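Local coordinates for uncharacterized protein PA2218 (Pseudomonas aeruginosa, PDB 2HDW) that is of unknown function but has an alpha/beta hydrolase fold and probably acts as a hydrolase on a substrate not yet identified, at residues G114-T119 with I354-I359; P61-V66 with M120-F125; V145-I150 with P289-N294. One frame throughout, in Å; residues are numbered along the deposited sequence.

Contact 1 of 3, residues G114-T119 with I354-I359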
loop_
_atom_site.group_PDB
_atom_site.type_symbol
_atom_site.label_atom_id
_atom_site.label_comp_id
_atom_site.label_asym_id
_atom_site.label_seq_id
_atom_site.Cartn_x
_atom_site.Cartn_y
_atom_site.Cartn_z
ATOM N N GLY A 114 -4.894 -7.693 -2.059
ATOM C CA GLY A 114 -6.010 -8.475 -2.560
ATOM C C GLY A 114 -6.501 -9.456 -1.514
ATOM O O GLY A 114 -7.708 -9.625 -1.324
ATOM N N LEU A 115 -5.567 -10.119 -0.835
ATOM C CA LEU A 115 -5.922 -11.076 0.211
ATOM C C LEU A 115 -6.709 -10.360 1.310
ATOM O O LEU A 115 -7.704 -10.880 1.816
ATOM C CB LEU A 115 -4.662 -11.702 0.810
ATOM C CG LEU A 115 -4.874 -12.604 2.027
ATOM C CD1 LEU A 115 -5.695 -13.817 1.631
ATOM C CD2 LEU A 115 -3.523 -13.043 2.567
ATOM N N TYR A 116 -6.254 -9.166 1.683
ATOM C CA TYR A 116 -6.941 -8.378 2.705
ATOM C C TYR A 116 -8.345 -7.991 2.240
ATOM O O TYR A 116 -9.316 -8.149 2.979
ATOM C CB TYR A 116 -6.164 -7.098 3.019
ATOM C CG TYR A 116 -5.122 -7.227 4.107
ATOM C CD1 TYR A 116 -3.952 -7.969 3.911
ATOM C CD2 TYR A 116 -5.284 -6.567 5.318
ATOM C CE1 TYR A 116 -2.967 -8.039 4.911
ATOM C CE2 TYR A 116 -4.315 -6.628 6.312
ATOM C CZ TYR A 116 -3.163 -7.357 6.105
ATOM O OH TYR A 116 -2.207 -7.375 7.095
ATOM N N ALA A 117 -8.443 -7.481 1.014
ATOM C CA ALA A 117 -9.727 -7.056 0.454
ATOM C C ALA A 117 -10.759 -8.178 0.390
ATOM O O ALA A 117 -11.918 -7.985 0.759
ATOM C CB ALA A 117 -9.521 -6.455 -0.940
ATOM N N GLN A 118 -10.349 -9.350 -0.082
ATOM C CA GLN A 118 -11.287 -10.458 -0.168
ATOM C C GLN A 118 -11.722 -10.916 1.217
ATOM O O GLN A 118 -12.896 -11.201 1.445
ATOM C CB GLN A 118 -10.677 -11.645 -0.921
ATOM C CG GLN A 118 -11.695 -12.758 -1.144
ATOM C CD GLN A 118 -11.184 -13.883 -2.014
ATOM O OE1 GLN A 118 -10.336 -14.672 -1.600
ATOM N NE2 GLN A 118 -11.704 -13.967 -3.226
ATOM N N THR A 119 -10.765 -10.985 2.137
ATOM C CA THR A 119 -11.038 -11.419 3.500
ATOM C C THR A 119 -12.003 -10.466 4.190
ATOM O O THR A 119 -12.929 -10.897 4.877
ATOM C CB THR A 119 -9.739 -11.501 4.326
ATOM O OG1 THR A 119 -8.824 -12.390 3.681
ATOM C CG2 THR A 119 -10.024 -12.015 5.734
ATOM N N ILE A 354 -2.408 -12.097 11.114
ATOM C CA ILE A 354 -3.146 -10.879 10.766
ATOM C C ILE A 354 -4.431 -10.856 11.591
ATOM O O ILE A 354 -5.261 -11.758 11.477
ATOM C CB ILE A 354 -3.524 -10.847 9.266
ATOM C CG1 ILE A 354 -2.261 -10.962 8.403
ATOM C CG2 ILE A 354 -4.256 -9.549 8.948
ATOM C CD1 ILE A 354 -2.547 -11.072 6.903
ATOM N N PRO A 355 -4.615 -9.822 12.434
ATOM C CA PRO A 355 -5.818 -9.718 13.272
ATOM C C PRO A 355 -7.063 -9.218 12.534
ATOM O O PRO A 355 -7.528 -8.104 12.771
ATOM C CB PRO A 355 -5.378 -8.767 14.384
ATOM C CG PRO A 355 -4.469 -7.829 13.664
ATOM C CD PRO A 355 -3.653 -8.750 12.760
ATOM N N PHE A 356 -7.610 -10.051 11.652
ATOM C CA PHE A 356 -8.788 -9.657 10.891
ATOM C C PHE A 356 -10.014 -9.425 11.764
ATOM O O PHE A 356 -10.821 -8.549 11.463
ATOM C CB PHE A 356 -9.099 -10.691 9.805
ATOM C CG PHE A 356 -8.209 -10.585 8.595
ATOM C CD1 PHE A 356 -8.204 -9.428 7.822
ATOM C CD2 PHE A 356 -7.395 -11.647 8.220
ATOM C CE1 PHE A 356 -7.402 -9.328 6.690
ATOM C CE2 PHE A 356 -6.585 -11.564 7.087
ATOM C CZ PHE A 356 -6.587 -10.405 6.320
ATOM N N ASP A 357 -10.168 -10.201 12.837
ATOM C CA ASP A 357 -11.315 -10.005 13.726
ATOM C C ASP A 357 -11.280 -8.557 14.219
ATOM O O ASP A 357 -12.275 -7.836 14.134
ATOM C CB ASP A 357 -11.248 -10.940 14.942
ATOM C CG ASP A 357 -11.600 -12.387 14.610
ATOM O OD1 ASP A 357 -11.729 -12.730 13.419
ATOM O OD2 ASP A 357 -11.739 -13.189 15.563
ATOM N N ARG A 358 -10.122 -8.147 14.732
ATOM C CA ARG A 358 -9.923 -6.796 15.249
ATOM C C ARG A 358 -10.075 -5.726 14.185
ATOM O O ARG A 358 -10.589 -4.648 14.458
ATOM C CB ARG A 358 -8.537 -6.667 15.876
ATOM C CG ARG A 358 -8.535 -6.561 17.389
ATOM C CD ARG A 358 -8.441 -5.117 17.870
ATOM N NE ARG A 358 -9.613 -4.315 17.544
ATOM C CZ ARG A 358 -9.761 -3.034 17.881
ATOM N NH1 ARG A 358 -8.805 -2.414 18.560
ATOM N NH2 ARG A 358 -10.863 -2.371 17.538
ATOM N N ILE A 359 -9.601 -6.008 12.979
ATOM C CA ILE A 359 -9.717 -5.042 11.904
ATOM C C ILE A 359 -11.193 -4.877 11.532
ATOM O O ILE A 359 -11.675 -3.755 11.389
ATOM C CB ILE A 359 -8.887 -5.477 10.675
ATOM C CG1 ILE A 359 -7.396 -5.501 11.049
ATOM C CG2 ILE A 359 -9.128 -4.521 9.521
ATOM C CD1 ILE A 359 -6.471 -5.985 9.944
#
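F356 and T119 make the tight part of this contact, crossing at about a right angle. T119 CG2 stands 3.5 Å from the centroid of the F356 ring and 5° off its normal, a CH-pi contact, and its distances to all six ring carbons lie within a narrow range. The T119 rotamer explains this: CG2 is anti to the backbone N, while OG1 turns back to donate to L115 O at 2.6 Å. The opposite face of the F356 ring is covered from within its own segment by I354 CG2, so the phenyl is gripped on both sides. F356 also presents its edge to the face of Y116, a T-shaped pair with centroids 5.1 Å apart and planes at 65°. Y116 and I354 meet tip to tip, Y116 OH 3.5 Å from I354 CG2, with I354 CD1 near Y116 CE1. Packing is looser toward I359, whose CD1 stays 4.3 Å from Y116 CE2; the outer side of helix 356-366 carries the exposed D357, whose OD1 forms a salt bridge with R123 NH1. The phenol oxygen of Y116 is satisfied by L347 O and S201 OG. The contact thus joins helix 112-122 to the start of helix 356-366, with strands 96-102, 173-178 and 309-314 beneath them.

Contact 2 of 3, residues P61-V66 with M120-F125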
loop_
_atom_site.group_PDB
_atom_site.type_symbol
_atom_site.label_atom_id
_atom_site.label_comp_id
_atom_site.label_asym_id
_atom_site.label_seq_id
_atom_site.Cartn_x
_atom_site.Cartn_y
_atom_site.Cartn_z
ATOM N N PRO A 61 -6.743 -18.127 -3.343
ATOM C CA PRO A 61 -7.915 -18.608 -4.082
ATOM C C PRO A 61 -9.111 -17.675 -3.989
ATOM O O PRO A 61 -9.291 -16.973 -2.993
ATOM C CB PRO A 61 -8.216 -19.962 -3.426
ATOM C CG PRO A 61 -6.962 -20.301 -2.648
ATOM C CD PRO A 61 -6.509 -18.959 -2.153
ATOM N N LEU A 62 -9.933 -17.683 -5.032
ATOM C CA LEU A 62 -11.135 -16.864 -5.065
ATOM C C LEU A 62 -12.127 -17.442 -4.056
ATOM O O LEU A 62 -12.337 -18.653 -4.008
ATOM C CB LEU A 62 -11.745 -16.887 -6.469
ATOM C CG LEU A 62 -13.097 -16.197 -6.664
ATOM C CD1 LEU A 62 -12.995 -14.709 -6.346
ATOM C CD2 LEU A 62 -13.543 -16.404 -8.101
ATOM N N SER A 63 -12.725 -16.572 -3.249
ATOM C CA SER A 63 -13.688 -16.994 -2.237
ATOM C C SER A 63 -15.096 -17.148 -2.799
ATOM O O SER A 63 -15.592 -16.280 -3.519
ATOM C CB SER A 63 -13.717 -15.987 -1.088
ATOM O OG SER A 63 -14.775 -16.293 -0.196
ATOM N N ALA A 64 -15.745 -18.254 -2.453
ATOM C CA ALA A 64 -17.096 -18.516 -2.934
ATOM C C ALA A 64 -18.116 -17.615 -2.250
ATOM O O ALA A 64 -19.256 -17.521 -2.688
ATOM C CB ALA A 64 -17.456 -19.981 -2.700
ATOM N N LYS A 65 -17.705 -16.952 -1.175
ATOM C CA LYS A 65 -18.603 -16.074 -0.440
ATOM C C LYS A 65 -18.596 -14.632 -0.945
ATOM O O LYS A 65 -19.273 -13.770 -0.392
ATOM C CB LYS A 65 -18.246 -16.089 1.049
ATOM C CG LYS A 65 -18.444 -17.439 1.716
ATOM C CD LYS A 65 -18.341 -17.324 3.227
ATOM C CE LYS A 65 -18.700 -18.641 3.908
ATOM N NZ LYS A 65 -18.703 -18.512 5.392
ATOM N N VAL A 66 -17.844 -14.365 -2.004
ATOM C CA VAL A 66 -17.771 -13.008 -2.520
ATOM C C VAL A 66 -17.988 -12.925 -4.024
ATOM O O VAL A 66 -17.791 -13.901 -4.743
ATOM C CB VAL A 66 -16.400 -12.374 -2.182
ATOM C CG1 VAL A 66 -16.350 -10.944 -2.667
ATOM C CG2 VAL A 66 -16.161 -12.432 -0.679
ATOM N N MET A 120 -11.799 -9.167 4.005
ATOM C CA MET A 120 -12.683 -8.201 4.640
ATOM C C MET A 120 -14.053 -8.193 3.964
ATOM O O MET A 120 -15.062 -7.869 4.591
ATOM C CB MET A 120 -12.039 -6.814 4.632
ATOM C CG MET A 120 -10.836 -6.715 5.579
ATOM S SD MET A 120 -11.252 -7.039 7.327
ATOM C CE MET A 120 -12.240 -5.694 7.637
ATOM N N ALA A 121 -14.091 -8.570 2.689
ATOM C CA ALA A 121 -15.360 -8.644 1.967
ATOM C C ALA A 121 -16.162 -9.812 2.552
ATOM O O ALA A 121 -17.390 -9.789 2.566
ATOM C CB ALA A 121 -15.112 -8.865 0.490
ATOM N N GLU A 122 -15.464 -10.839 3.028
ATOM C CA GLU A 122 -16.147 -11.975 3.640
ATOM C C GLU A 122 -16.663 -11.526 5.002
ATOM O O GLU A 122 -17.555 -12.153 5.578
ATOM C CB GLU A 122 -15.194 -13.158 3.839
ATOM C CG GLU A 122 -14.598 -13.733 2.566
ATOM C CD GLU A 122 -13.809 -15.004 2.831
ATOM O OE1 GLU A 122 -12.993 -15.011 3.776
ATOM O OE2 GLU A 122 -14.003 -15.995 2.095
ATOM N N ARG A 123 -16.089 -10.440 5.516
ATOM C CA ARG A 123 -16.480 -9.904 6.816
ATOM C C ARG A 123 -17.625 -8.895 6.697
ATOM O O ARG A 123 -17.951 -8.209 7.663
ATOM C CB ARG A 123 -15.282 -9.237 7.505
ATOM C CG ARG A 123 -14.057 -10.127 7.656
ATOM C CD ARG A 123 -14.357 -11.359 8.491
ATOM N NE ARG A 123 -13.239 -12.303 8.511
ATOM C CZ ARG A 123 -12.437 -12.504 9.552
ATOM N NH1 ARG A 123 -12.615 -11.826 10.680
ATOM N NH2 ARG A 123 -11.462 -13.399 9.470
ATOM N N GLY A 124 -18.220 -8.790 5.510
ATOM C CA GLY A 124 -19.341 -7.878 5.326
ATOM C C GLY A 124 -19.073 -6.503 4.739
ATOM O O GLY A 124 -19.981 -5.672 4.677
ATOM N N PHE A 125 -17.845 -6.241 4.301
ATOM C CA PHE A 125 -17.527 -4.934 3.725
ATOM C C PHE A 125 -17.378 -5.011 2.205
ATOM O O PHE A 125 -17.065 -6.061 1.653
ATOM C CB PHE A 125 -16.213 -4.396 4.322
ATOM C CG PHE A 125 -16.243 -4.220 5.822
ATOM C CD1 PHE A 125 -16.636 -3.012 6.389
ATOM C CD2 PHE A 125 -15.899 -5.273 6.669
ATOM C CE1 PHE A 125 -16.684 -2.850 7.780
ATOM C CE2 PHE A 125 -15.946 -5.122 8.066
ATOM C CZ PHE A 125 -16.338 -3.909 8.617
#
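The flat carboxylate of E122 meets S63 through one oxygen: OE2 lies 2.4 Å from S63 OG, the hydroxyl being the donor. That is too short for an ordinary hydrogen bond, so although the groups clearly adjoin, the modelled distance is doubtful. The other flat group, the F125 ring, has M120 O in plane at its edge and lies back from the meeting point, packed against I99 and F363. S63 OG is anti to its backbone N (chi1 172°) and accepts from K65 N at 3.2 Å, which makes an ST turn inside the type I turn from S63 to V66. The same hydroxyl thus holds the loop's own turn and, if the short pairing is taken at face value, links it to the helix. Beneath this polar pair the contact is apolar: V66 CG2 sits 3.9 Å from A121 CB and 3.8 Å from E122 CG, the V66 and E122 side chains crossing at about a right angle. K65 NZ stays 6.3 Å from E122 OE2, so any attraction there would be long-range. Helix 112-122 ends here in a Schellman motif, F125 N bonding to M120 O and G124 N to A121 O. Beyond G124 the chain enters strand 126-130, completing the beta-alpha-beta crossover from strand 96-102 expected in an alpha/beta hydrolase fold.

Contact 3 of 3, residues V145-I150 with P289-N294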
loop_
_atom_site.group_PDB
_atom_site.type_symbol
_atom_site.label_atom_id
_atom_site.label_comp_id
_atom_site.label_asym_id
_atom_site.label_seq_id
_atom_site.Cartn_x
_atom_site.Cartn_y
_atom_site.Cartn_z
ATOM N N VAL A 145 7.332 4.031 -11.702
ATOM C CA VAL A 145 7.907 5.232 -11.118
ATOM C C VAL A 145 6.935 5.515 -9.970
ATOM O O VAL A 145 5.776 5.108 -10.037
ATOM C CB VAL A 145 7.955 6.412 -12.127
ATOM C CG1 VAL A 145 6.567 6.771 -12.593
ATOM C CG2 VAL A 145 8.632 7.617 -11.481
ATOM N N ALA A 146 7.396 6.164 -8.906
ATOM C CA ALA A 146 6.517 6.447 -7.770
ATOM C C ALA A 146 6.712 7.857 -7.233
ATOM O O ALA A 146 7.678 8.531 -7.573
ATOM C CB ALA A 146 6.753 5.430 -6.653
ATOM N N SER A 147 5.792 8.287 -6.376
ATOM C CA SER A 147 5.835 9.624 -5.787
ATOM C C SER A 147 4.947 9.646 -4.548
ATOM O O SER A 147 3.852 9.089 -4.560
ATOM C CB SER A 147 5.341 10.645 -6.815
ATOM O OG SER A 147 4.707 11.751 -6.203
ATOM N N PRO A 148 5.407 10.283 -3.458
ATOM C CA PRO A 148 4.559 10.311 -2.260
ATOM C C PRO A 148 3.281 11.101 -2.504
ATOM O O PRO A 148 2.231 10.799 -1.931
ATOM C CB PRO A 148 5.461 10.958 -1.213
ATOM C CG PRO A 148 6.319 11.873 -2.029
ATOM C CD PRO A 148 6.662 11.021 -3.232
ATOM N N ASP A 149 3.377 12.105 -3.369
ATOM C CA ASP A 149 2.231 12.956 -3.700
ATOM C C ASP A 149 1.222 12.174 -4.539
ATOM O O ASP A 149 0.063 12.014 -4.151
ATOM C CB ASP A 149 2.707 14.186 -4.480
ATOM C CG ASP A 149 1.606 15.217 -4.701
ATOM O OD1 ASP A 149 0.434 14.827 -4.849
ATOM O OD2 ASP A 149 1.920 16.428 -4.754
ATOM N N ILE A 150 1.674 11.679 -5.689
ATOM C CA ILE A 150 0.810 10.930 -6.588
ATOM C C ILE A 150 0.229 9.682 -5.929
ATOM O O ILE A 150 -0.943 9.361 -6.119
ATOM C CB ILE A 150 1.565 10.515 -7.872
ATOM C CG1 ILE A 150 2.010 11.765 -8.640
ATOM C CG2 ILE A 150 0.666 9.646 -8.755
ATOM C CD1 ILE A 150 2.797 11.466 -9.926
ATOM N N PRO A 289 13.550 7.736 -6.162
ATOM C CA PRO A 289 13.795 8.309 -4.831
ATOM C C PRO A 289 13.800 9.842 -4.708
ATOM O O PRO A 289 13.560 10.375 -3.632
ATOM C CB PRO A 289 15.148 7.713 -4.445
ATOM C CG PRO A 289 15.150 6.388 -5.164
ATOM C CD PRO A 289 14.603 6.764 -6.512
ATOM N N LEU A 290 14.072 10.554 -5.795
ATOM C CA LEU A 290 14.121 12.014 -5.729
ATOM C C LEU A 290 12.926 12.690 -5.057
ATOM O O LEU A 290 13.104 13.627 -4.277
ATOM C CB LEU A 290 14.322 12.598 -7.126
ATOM C CG LEU A 290 15.714 12.371 -7.719
ATOM C CD1 LEU A 290 15.708 12.757 -9.178
ATOM C CD2 LEU A 290 16.756 13.184 -6.937
ATOM N N SER A 291 11.713 12.231 -5.344
ATOM C CA SER A 291 10.539 12.850 -4.727
ATOM C C SER A 291 10.420 12.474 -3.255
ATOM O O SER A 291 10.220 13.342 -2.404
ATOM C CB SER A 291 9.254 12.458 -5.473
ATOM O OG SER A 291 9.071 11.055 -5.478
ATOM N N PHE A 292 10.552 11.179 -2.962
ATOM C CA PHE A 292 10.461 10.675 -1.593
ATOM C C PHE A 292 11.506 11.269 -0.657
ATOM O O PHE A 292 11.227 11.527 0.515
ATOM C CB PHE A 292 10.590 9.145 -1.592
ATOM C CG PHE A 292 9.396 8.442 -2.170
ATOM C CD1 PHE A 292 8.303 8.124 -1.364
ATOM C CD2 PHE A 292 9.355 8.114 -3.524
ATOM C CE1 PHE A 292 7.181 7.488 -1.898
ATOM C CE2 PHE A 292 8.240 7.481 -4.071
ATOM C CZ PHE A 292 7.150 7.167 -3.254
ATOM N N MET A 293 12.707 11.489 -1.176
ATOM C CA MET A 293 13.796 12.039 -0.376
ATOM C C MET A 293 13.619 13.536 -0.117
ATOM O O MET A 293 14.310 14.112 0.731
ATOM C CB MET A 293 15.148 11.802 -1.085
ATOM C CG MET A 293 15.550 10.325 -1.270
ATOM S SD MET A 293 17.185 10.080 -2.084
ATOM C CE MET A 293 18.239 10.345 -0.725
ATOM N N ASN A 294 12.673 14.156 -0.816
ATOM C CA ASN A 294 12.472 15.603 -0.710
ATOM C C ASN A 294 11.082 16.085 -0.274
ATOM O O ASN A 294 10.894 17.276 0.000
ATOM C CB ASN A 294 12.829 16.223 -2.070
ATOM C CG ASN A 294 13.046 17.721 -2.003
ATOM O OD1 ASN A 294 13.702 18.226 -1.095
ATOM N ND2 ASN A 294 12.512 18.436 -2.984
HETATM O O HOH W 1 9.863 10.000 -8.068
#
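The backbones of S147 and S291 approach to 5.8 Å between CA atoms, and those of P148 and F292 to 6.0 Å, whereas A146 and P289 stand wider apart. F292 CG is anti to the carbonyl carbon (chi1 -71°), which sends the side chain across to the 145-150 chain; there P148 CD stands over the centre of one ring face. This CD is 3.6 Å from the ring centroid and only 4° off the normal, a CH-pi contact. P148 N lies over the same ring near CZ, while A146 CB is in plane at the edge, 3.6 Å from CE2. F292 CE2 also lies close to A146 C and S147 N, so the ring packs on backbone as well as on side chains. The chain here is starting a helix: S147 is the N-cap of helix 148-164, its OG accepting from I150 N at 3.1 Å, nearly straight at 167°, and more weakly from D149 N. In the chain, helix 148-164 follows strand 126-130 and precedes strand 173-178 of the alpha/beta hydrolase sheet. Residues 289-294 belong instead to the largely helical insertion between strands 197-201 and 309-314, a place where relatives of this fold often carry a cap. S291 OG, between its backbone N and carbonyl carbon, packs 3.3 Å from P148 CD. It reaches A146 O through a water, which accepts from the hydroxyl at 2.9 Å and donates to the carbonyl at 2.7 Å. The F292 ring also meets that of F105 at a steep angle, and T207 and M210 of helix 206-212 touch it.

How the contacts relate
Contacts 1 and 2 both use helix 112-122, with centres about 10 Å apart, and cross along the chain: contact 1 joins its middle to helix 356-366, contact 2 its end to the loop before strand 66-74. A salt bridge from R123 NH1 to D357 OD1, 3.0 Å long, ties them together. Contact 3 stands about 28 Å from contact 1 and 34 Å from contact 2, centre to centre, on the other side of the chain's centre. Contacts 1 and 3 are buried and rest on a phenylalanine ring with a CH-pi partner, though contact 3 adds a water bridge. Contact 2, partly exposed, combines a hydroxyl and a carboxylate, modelled doubtfully close, with a small apolar patch.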